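Orotidine 5'-phosphate decarboxylase (PDB 3V75) probably catalyses the decarboxylation of orotidine 5'-phosphate to UMP, the last step of de novo UMP biosynthesis. Local coordinates at residues E25-R33 against E211-A219; A197-N208 against S230-P238. One frame throughout, in Å; residues are numbered along the deposited sequence.

Contact 1: E25-R33 against E211-A219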
loop_
_atom_site.group_PDB
_atom_site.type_symbol
_atom_site.label_atom_id
_atom_site.label_comp_id
_atom_site.label_asym_id
_atom_site.label_seq_id
_atom_site.Cartn_x
_atom_site.Cartn_y
_atom_site.Cartn_z
ATOM N N GLU A 25 3.648 -16.355 20.826
ATOM C CA GLU A 25 4.816 -15.688 21.407
ATOM C C GLU A 25 5.187 -14.480 20.521
ATOM O O GLU A 25 4.894 -14.462 19.327
ATOM C CB GLU A 25 5.959 -16.715 21.531
ATOM C CG GLU A 25 7.363 -16.100 21.773
ATOM C CD GLU A 25 8.540 -17.082 21.988
ATOM O OE1 GLU A 25 8.724 -18.078 21.228
ATOM O OE2 GLU A 25 9.310 -16.775 22.943
ATOM N N PRO A 26 5.782 -13.427 21.107
ATOM C CA PRO A 26 6.084 -12.226 20.316
ATOM C C PRO A 26 6.929 -12.519 19.065
ATOM O O PRO A 26 7.820 -13.392 19.113
ATOM C CB PRO A 26 6.844 -11.336 21.314
ATOM C CG PRO A 26 6.306 -11.754 22.664
ATOM C CD PRO A 26 6.047 -13.232 22.552
ATOM N N PHE A 27 6.615 -11.830 17.972
ATOM C CA PHE A 27 7.285 -12.050 16.714
ATOM C C PHE A 27 8.820 -11.993 16.811
ATOM O O PHE A 27 9.504 -12.860 16.229
ATOM C CB PHE A 27 6.774 -11.080 15.650
ATOM C CG PHE A 27 7.489 -11.189 14.355
ATOM C CD1 PHE A 27 7.342 -12.322 13.570
ATOM C CD2 PHE A 27 8.309 -10.166 13.911
ATOM C CE1 PHE A 27 8.002 -12.421 12.333
ATOM C CE2 PHE A 27 8.984 -10.273 12.695
ATOM C CZ PHE A 27 8.840 -11.416 11.922
ATOM N N GLY A 28 9.371 -11.018 17.528
ATOM C CA GLY A 28 10.827 -10.874 17.560
ATOM C C GLY A 28 11.455 -12.150 18.121
ATOM O O GLY A 28 12.470 -12.660 17.580
ATOM N N ALA A 29 10.879 -12.686 19.201
ATOM C CA ALA A 29 11.367 -13.915 19.788
ATOM C C ALA A 29 11.175 -15.106 18.843
ATOM O O ALA A 29 12.073 -15.966 18.713
ATOM C CB ALA A 29 10.658 -14.193 21.124
ATOM N N ARG A 30 10.007 -15.207 18.207
ATOM C CA ARG A 30 9.761 -16.338 17.305
ATOM C C ARG A 30 10.703 -16.283 16.098
ATOM O O ARG A 30 11.199 -17.329 15.649
ATOM C CB ARG A 30 8.291 -16.358 16.857
ATOM C CG ARG A 30 7.333 -16.605 18.040
ATOM C CD ARG A 30 5.891 -16.856 17.551
ATOM N NE ARG A 30 5.325 -15.694 16.851
ATOM C CZ ARG A 30 4.923 -15.683 15.579
ATOM N NH1 ARG A 30 5.033 -16.780 14.823
ATOM N NH2 ARG A 30 4.426 -14.573 15.044
ATOM N N LEU A 31 10.943 -15.082 15.592
ATOM C CA LEU A 31 11.820 -14.896 14.430
ATOM C C LEU A 31 13.276 -15.274 14.807
ATOM O O LEU A 31 13.962 -15.968 14.056
ATOM C CB LEU A 31 11.736 -13.446 13.967
ATOM C CG LEU A 31 12.786 -13.063 12.915
ATOM C CD1 LEU A 31 12.511 -13.865 11.624
ATOM C CD2 LEU A 31 12.765 -11.605 12.644
ATOM N N SER A 32 13.745 -14.797 15.961
ATOM C CA SER A 32 15.101 -15.104 16.439
ATOM C C SER A 32 15.264 -16.626 16.532
ATOM O O SER A 32 16.290 -17.193 16.067
ATOM C CB SER A 32 15.336 -14.450 17.814
ATOM O OG SER A 32 16.638 -14.747 18.305
ATOM N N ARG A 33 14.274 -17.313 17.102
ATOM C CA ARG A 33 14.333 -18.775 17.211
ATOM C C ARG A 33 14.309 -19.459 15.841
ATOM O O ARG A 33 15.062 -20.432 15.620
ATOM C CB ARG A 33 13.190 -19.274 18.130
ATOM C CG ARG A 33 13.021 -20.781 18.228
ATOM C CD ARG A 33 12.193 -21.198 19.490
ATOM N NE ARG A 33 12.201 -20.148 20.534
ATOM C CZ ARG A 33 11.201 -19.273 20.707
ATOM N NH1 ARG A 33 10.136 -19.344 19.896
ATOM N NH2 ARG A 33 11.259 -18.323 21.671
ATOM N N GLU A 211 12.870 -5.261 24.912
ATOM C CA GLU A 211 12.312 -6.555 24.514
ATOM C C GLU A 211 13.446 -7.535 24.257
ATOM O O GLU A 211 14.432 -7.191 23.596
ATOM C CB GLU A 211 11.510 -6.450 23.235
ATOM C CG GLU A 211 10.269 -5.708 23.459
ATOM C CD GLU A 211 9.206 -6.572 24.161
ATOM O OE1 GLU A 211 9.116 -7.787 23.857
ATOM O OE2 GLU A 211 8.467 -6.034 24.999
ATOM N N GLU A 212 13.314 -8.740 24.794
ATOM C CA GLU A 212 14.373 -9.719 24.641
ATOM C C GLU A 212 13.805 -10.969 24.002
ATOM O O GLU A 212 12.688 -11.374 24.322
ATOM C CB GLU A 212 14.967 -10.061 26.001
ATOM C CG GLU A 212 15.578 -8.872 26.709
ATOM C CD GLU A 212 16.975 -8.537 26.218
ATOM O OE1 GLU A 212 17.497 -9.284 25.329
ATOM O OE2 GLU A 212 17.607 -7.561 26.741
ATOM N N PRO A 213 14.593 -11.649 23.147
ATOM C CA PRO A 213 15.963 -11.363 22.704
ATOM C C PRO A 213 15.977 -10.332 21.588
ATOM O O PRO A 213 17.041 -9.807 21.233
ATOM C CB PRO A 213 16.429 -12.733 22.173
ATOM C CG PRO A 213 15.204 -13.368 21.677
ATOM C CD PRO A 213 14.098 -12.929 22.613
ATOM N N LEU A 214 14.799 -10.023 21.050
ATOM C CA LEU A 214 14.684 -9.132 19.917
ATOM C C LEU A 214 13.242 -8.600 19.929
ATOM O O LEU A 214 12.298 -9.366 20.190
ATOM C CB LEU A 214 14.928 -9.915 18.619
ATOM C CG LEU A 214 14.959 -9.149 17.288
ATOM C CD1 LEU A 214 16.061 -8.097 17.279
ATOM C CD2 LEU A 214 15.079 -10.073 16.082
ATOM N N GLY A 215 13.061 -7.330 19.581
ATOM C CA GLY A 215 11.732 -6.750 19.487
ATOM C C GLY A 215 10.999 -7.173 18.221
ATOM O O GLY A 215 11.592 -7.751 17.297
ATOM N N SER A 216 9.712 -6.835 18.135
ATOM C CA SER A 216 8.872 -7.249 17.010
ATOM C C SER A 216 8.736 -6.243 15.887
ATOM O O SER A 216 8.104 -6.547 14.875
ATOM C CB SER A 216 7.458 -7.613 17.499
ATOM O OG SER A 216 7.483 -8.704 18.391
ATOM N N PHE A 217 9.325 -5.051 16.066
ATOM C CA PHE A 217 9.104 -3.949 15.133
ATOM C C PHE A 217 10.390 -3.630 14.399
ATOM O O PHE A 217 11.342 -3.113 14.971
ATOM C CB PHE A 217 8.428 -2.772 15.876
ATOM C CG PHE A 217 7.121 -3.206 16.483
ATOM C CD1 PHE A 217 6.007 -3.382 15.673
ATOM C CD2 PHE A 217 7.047 -3.607 17.804
ATOM C CE1 PHE A 217 4.796 -3.897 16.201
ATOM C CE2 PHE A 217 5.837 -4.107 18.337
ATOM C CZ PHE A 217 4.729 -4.251 17.523
ATOM N N GLY A 218 10.404 -4.014 13.128
ATOM C CA GLY A 218 11.640 -3.958 12.345
ATOM C C GLY A 218 11.573 -2.914 11.264
ATOM O O GLY A 218 10.566 -2.202 11.109
ATOM N N ALA A 219 12.677 -2.806 10.518
ATOM C CA ALA A 219 12.805 -1.856 9.413
ATOM C C ALA A 219 13.178 -2.609 8.134
ATOM O O ALA A 219 13.870 -3.632 8.199
ATOM C CB ALA A 219 13.918 -0.833 9.711
HETATM O O HOH W 1 4.828 -9.499 18.546
HETATM O O HOH W 2 9.984 -10.301 20.899
#
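Ser216 meets the first turn of helix 27-38 through its hydroxyl, and its short side chain can be followed atom by atom. Ser216 CB lies 3.9 Å from Gly28 N and 4.0 Å from Phe27 CB, plain van der Waals approaches. Ser216 OG, turned beside its own backbone N and anti to the carbonyl carbon (chi1 -62°), then takes the hydrogen bond from Gly28 N at 3.1 Å, with an N-H...O angle of 158°. A water hydrogen-bonded to Ser216 OG also accepts from Phe27 N, so the serine serves one amide of the helix start directly and a second through solvent.

Gly28 packs with its CA against the carbonyls of the loop, 3.4 Å from Leu214 O and 3.2 Å from Gly215 O, in two CA-H...O contacts. Gly215 O is buried with no hydrogen-bond partner, and the Gly28 CA-H is its weak polar neighbour here. Leu214 CB packs on Gly28 O. Pro213, on the loop after a cis peptide bond, lays CD against Ala29 CB (4.0 Å), farther along the helix, and CG near Ser32.

The loop runs directly into barrel strand 217-221, whose neighbour, strand 170-176, contributes Phe172 against Phe27. Helix 27-38 thus lies where the loop enters the barrel, with Leu31 also touching Pro238.

Contact 2: A197-N208 against S230-P238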
loop_
_atom_site.group_PDB
_atom_site.type_symbol
_atom_site.label_atom_id
_atom_site.label_comp_id
_atom_site.label_asym_id
_atom_site.label_seq_id
_atom_site.Cartn_x
_atom_site.Cartn_y
_atom_site.Cartn_z
ATOM N N ALA A 197 14.643 8.648 7.399
ATOM C CA ALA A 197 15.016 7.280 7.746
ATOM C C ALA A 197 15.460 7.168 9.198
ATOM O O ALA A 197 15.057 6.221 9.899
ATOM C CB ALA A 197 16.150 6.772 6.813
ATOM N N ALA A 198 16.326 8.081 9.623
ATOM C CA ALA A 198 16.840 8.032 10.991
ATOM C C ALA A 198 15.692 8.199 12.004
ATOM O O ALA A 198 15.733 7.643 13.107
ATOM C CB ALA A 198 17.910 9.108 11.210
ATOM N N THR A 199 14.700 8.998 11.624
ATOM C CA THR A 199 13.550 9.234 12.480
ATOM C C THR A 199 12.789 7.934 12.643
ATOM O O THR A 199 12.401 7.572 13.767
ATOM C CB THR A 199 12.655 10.333 11.837
ATOM O OG1 THR A 199 13.410 11.545 11.800
ATOM C CG2 THR A 199 11.367 10.554 12.662
HETATM N N MSE A 200 12.587 7.204 11.538
HETATM C CA MSE A 200 11.887 5.925 11.628
HETATM C C MSE A 200 12.672 4.921 12.481
HETATM O O MSE A 200 12.093 4.196 13.294
HETATM C CB MSE A 200 11.607 5.332 10.237
HETATM C CG MSE A 200 10.773 6.232 9.355
HETATM SE SE MSE A 200 9.098 6.758 10.246
HETATM C CE MSE A 200 8.648 8.237 9.040
ATOM N N LEU A 201 13.981 4.836 12.257
ATOM C CA LEU A 201 14.797 3.921 13.055
ATOM C C LEU A 201 14.696 4.252 14.543
ATOM O O LEU A 201 14.571 3.344 15.367
ATOM C CB LEU A 201 16.264 3.943 12.600
ATOM C CG LEU A 201 16.487 3.425 11.180
ATOM C CD1 LEU A 201 17.929 3.757 10.752
ATOM C CD2 LEU A 201 16.226 1.905 11.098
ATOM N N ALA A 202 14.751 5.540 14.886
ATOM C CA ALA A 202 14.639 5.926 16.293
ATOM C C ALA A 202 13.262 5.553 16.881
ATOM O O ALA A 202 13.172 5.129 18.048
ATOM C CB ALA A 202 14.922 7.417 16.500
ATOM N N HIS A 203 12.196 5.744 16.104
ATOM C CA HIS A 203 10.865 5.335 16.581
ATOM C C HIS A 203 10.858 3.838 16.861
ATOM O O HIS A 203 10.275 3.375 17.862
ATOM C CB HIS A 203 9.794 5.602 15.519
ATOM C CG HIS A 203 9.327 7.020 15.446
ATOM N ND1 HIS A 203 8.753 7.667 16.517
ATOM C CD2 HIS A 203 9.263 7.882 14.400
ATOM C CE1 HIS A 203 8.376 8.881 16.143
ATOM N NE2 HIS A 203 8.670 9.032 14.863
ATOM N N LEU A 204 11.465 3.058 15.961
ATOM C CA LEU A 204 11.490 1.606 16.140
ATOM C C LEU A 204 12.316 1.213 17.368
ATOM O O LEU A 204 11.911 0.296 18.123
ATOM C CB LEU A 204 12.027 0.917 14.896
ATOM C CG LEU A 204 11.106 1.041 13.680
ATOM C CD1 LEU A 204 11.900 0.676 12.423
ATOM C CD2 LEU A 204 9.851 0.152 13.810
ATOM N N ALA A 205 13.464 1.875 17.584
ATOM C CA ALA A 205 14.275 1.573 18.764
ATOM C C ALA A 205 13.441 1.809 20.023
ATOM O O ALA A 205 13.466 0.990 20.974
ATOM C CB ALA A 205 15.546 2.402 18.796
ATOM N N ALA A 206 12.656 2.886 20.024
ATOM C CA ALA A 206 11.811 3.173 21.191
ATOM C C ALA A 206 10.720 2.113 21.317
ATOM O O ALA A 206 10.399 1.663 22.426
ATOM C CB ALA A 206 11.210 4.567 21.114
ATOM N N GLU A 207 10.180 1.680 20.183
ATOM C CA GLU A 207 9.115 0.677 20.176
ATOM C C GLU A 207 9.559 -0.649 20.776
ATOM O O GLU A 207 8.778 -1.365 21.389
ATOM C CB GLU A 207 8.606 0.443 18.748
ATOM C CG GLU A 207 7.234 -0.157 18.702
ATOM C CD GLU A 207 6.169 0.859 19.123
ATOM O OE1 GLU A 207 6.004 1.908 18.433
ATOM O OE2 GLU A 207 5.481 0.624 20.135
ATOM N N ASN A 208 10.834 -0.976 20.566
ATOM C CA ASN A 208 11.381 -2.276 20.964
ATOM C C ASN A 208 12.096 -2.243 22.288
ATOM O O ASN A 208 12.666 -3.268 22.695
ATOM C CB ASN A 208 12.400 -2.769 19.907
ATOM C CG ASN A 208 11.746 -3.050 18.584
ATOM O OD1 ASN A 208 10.653 -3.673 18.546
ATOM N ND2 ASN A 208 12.354 -2.579 17.490
ATOM N N SER A 230 26.032 5.497 8.154
ATOM C CA SER A 230 25.549 6.790 8.611
ATOM C C SER A 230 24.284 6.651 9.451
ATOM O O SER A 230 23.778 7.664 9.962
ATOM C CB SER A 230 25.244 7.683 7.406
ATOM O OG SER A 230 26.460 8.037 6.769
ATOM N N TYR A 231 23.790 5.435 9.621
ATOM C CA TYR A 231 22.551 5.178 10.372
ATOM C C TYR A 231 22.810 4.283 11.562
ATOM O O TYR A 231 23.667 3.380 11.500
ATOM C CB TYR A 231 21.491 4.564 9.457
ATOM C CG TYR A 231 21.094 5.557 8.412
ATOM C CD1 TYR A 231 20.127 6.540 8.700
ATOM C CD2 TYR A 231 21.744 5.604 7.171
ATOM C CE1 TYR A 231 19.795 7.518 7.755
ATOM C CE2 TYR A 231 21.425 6.587 6.219
ATOM C CZ TYR A 231 20.439 7.529 6.511
ATOM O OH TYR A 231 20.127 8.475 5.568
ATOM N N ASP A 232 22.067 4.517 12.642
ATOM C CA ASP A 232 22.106 3.637 13.810
ATOM C C ASP A 232 21.092 2.517 13.627
ATOM O O ASP A 232 19.884 2.692 13.821
ATOM C CB ASP A 232 21.773 4.432 15.076
ATOM C CG ASP A 232 21.904 3.598 16.322
ATOM O OD1 ASP A 232 22.221 2.390 16.235
ATOM O OD2 ASP A 232 21.664 4.163 17.424
ATOM N N LEU A 233 21.591 1.361 13.212
ATOM C CA LEU A 233 20.725 0.214 12.947
ATOM C C LEU A 233 20.498 -0.648 14.199
ATOM O O LEU A 233 19.817 -1.686 14.105
ATOM C CB LEU A 233 21.325 -0.640 11.808
ATOM C CG LEU A 233 21.490 0.106 10.490
ATOM C CD1 LEU A 233 22.106 -0.868 9.415
ATOM C CD2 LEU A 233 20.179 0.682 10.022
ATOM N N ASP A 234 21.047 -0.226 15.342
ATOM C CA ASP A 234 20.902 -0.863 16.658
ATOM C C ASP A 234 19.485 -0.549 17.151
ATOM O O ASP A 234 19.385 0.245 18.104
ATOM C CB ASP A 234 21.882 -0.227 17.685
ATOM C CG ASP A 234 21.999 -1.037 19.004
ATOM O OD1 ASP A 234 21.307 -2.059 19.129
ATOM O OD2 ASP A 234 22.796 -0.633 19.909
ATOM N N ILE A 235 18.428 -1.082 16.544
ATOM C CA ILE A 235 17.048 -0.743 16.945
ATOM C C ILE A 235 16.387 -1.842 17.760
ATOM O O ILE A 235 15.196 -1.752 18.081
ATOM C CB ILE A 235 16.173 -0.403 15.719
ATOM C CG1 ILE A 235 16.063 -1.600 14.776
ATOM C CG2 ILE A 235 16.763 0.816 15.011
ATOM C CD1 ILE A 235 14.979 -1.473 13.705
ATOM N N ASN A 236 17.149 -2.867 18.126
ATOM C CA ASN A 236 16.591 -4.027 18.847
ATOM C C ASN A 236 15.364 -4.593 18.136
ATOM O O ASN A 236 14.376 -5.045 18.770
ATOM C CB ASN A 236 16.284 -3.731 20.325
ATOM C CG ASN A 236 15.965 -4.989 21.090
ATOM O OD1 ASN A 236 16.564 -6.046 20.818
ATOM N ND2 ASN A 236 14.998 -4.926 22.005
ATOM N N GLY A 237 15.420 -4.585 16.803
ATOM C CA GLY A 237 14.388 -5.213 15.992
ATOM C C GLY A 237 14.981 -5.711 14.692
ATOM O O GLY A 237 16.128 -5.374 14.348
ATOM N N PRO A 238 14.232 -6.552 13.991
ATOM C CA PRO A 238 14.785 -7.216 12.800
ATOM C C PRO A 238 14.937 -6.228 11.638
ATOM O O PRO A 238 14.149 -5.248 11.505
ATOM C CB PRO A 238 13.747 -8.288 12.475
ATOM C CG PRO A 238 12.436 -7.750 13.071
ATOM C CD PRO A 238 12.866 -6.996 14.326
#
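Ala205 and Ile235 bring the backbones to 4.0 Å between CA atoms, where the irregular, turning segment 230-238 passes helix 196-207, and Ala205 CA points a C-H at Ile235 O (3.5 Å, 167° at the hydrogen). Ile235 straddles the helix surface with its two branches. Ile235 CG2 presses on Leu201 O at 3.4 Å, while CG1, held between the backbone N and the carbonyl carbon (chi1 62°), carries Ile235 CD1 to Leu204 CD1, 4.0 Å away, the two side chains lying side by side. Leu201 instead crosses Ile235 at about a right angle, and Leu201 CD1 touches both Tyr231 CB and Leu233 CD2. One turn earlier, Ala197 CB rests 3.8 Å from Tyr231 CE1; the phenol hydroxyl bonds to Asp195.

Two asparagine side chains close the other end, each donating to a backbone carbonyl across the contact. Asn208 ND2 donates to Ile235 O at 3.0 Å; the oxygen lies in the Asn208 amide plane, while the donor is tilted from the carbonyl plane. The same nitrogen bonds to Phe217 O. Asn236 ND2 reaches Asn208 O at 2.9 Å from above the carbonyl plane, and bonds to Glu211 O as well.

In this TIM barrel, helix 196-207 joins strands 170-176 and 217-221 and packs outside them; loop 230-238 runs alongside it toward strand 239-241.

In the fold
Both contacts join a helix to a loop beside the strands 217-221 and 239-241. They share a boundary: segment 211-219 follows helix 196-207 in the chain and enters strand 217-221, and the loop 230-238 leads to the next strand, 239-241. Where they meet, Gly215 N is probably hydrogen-bonded to Asn236 O, and Gly215 O packs on Pro238 CD. Contact 1 is the more buried and depends largely on backbone atoms, a serine hydroxyl and waters at a helix start. Contact 2, partly buried and farther from the chain centre, is chiefly aliphatic and ends in two asparagine amides that donate to backbone carbonyls. The centres of contact 1 and contact 2 lie about 14 Å apart.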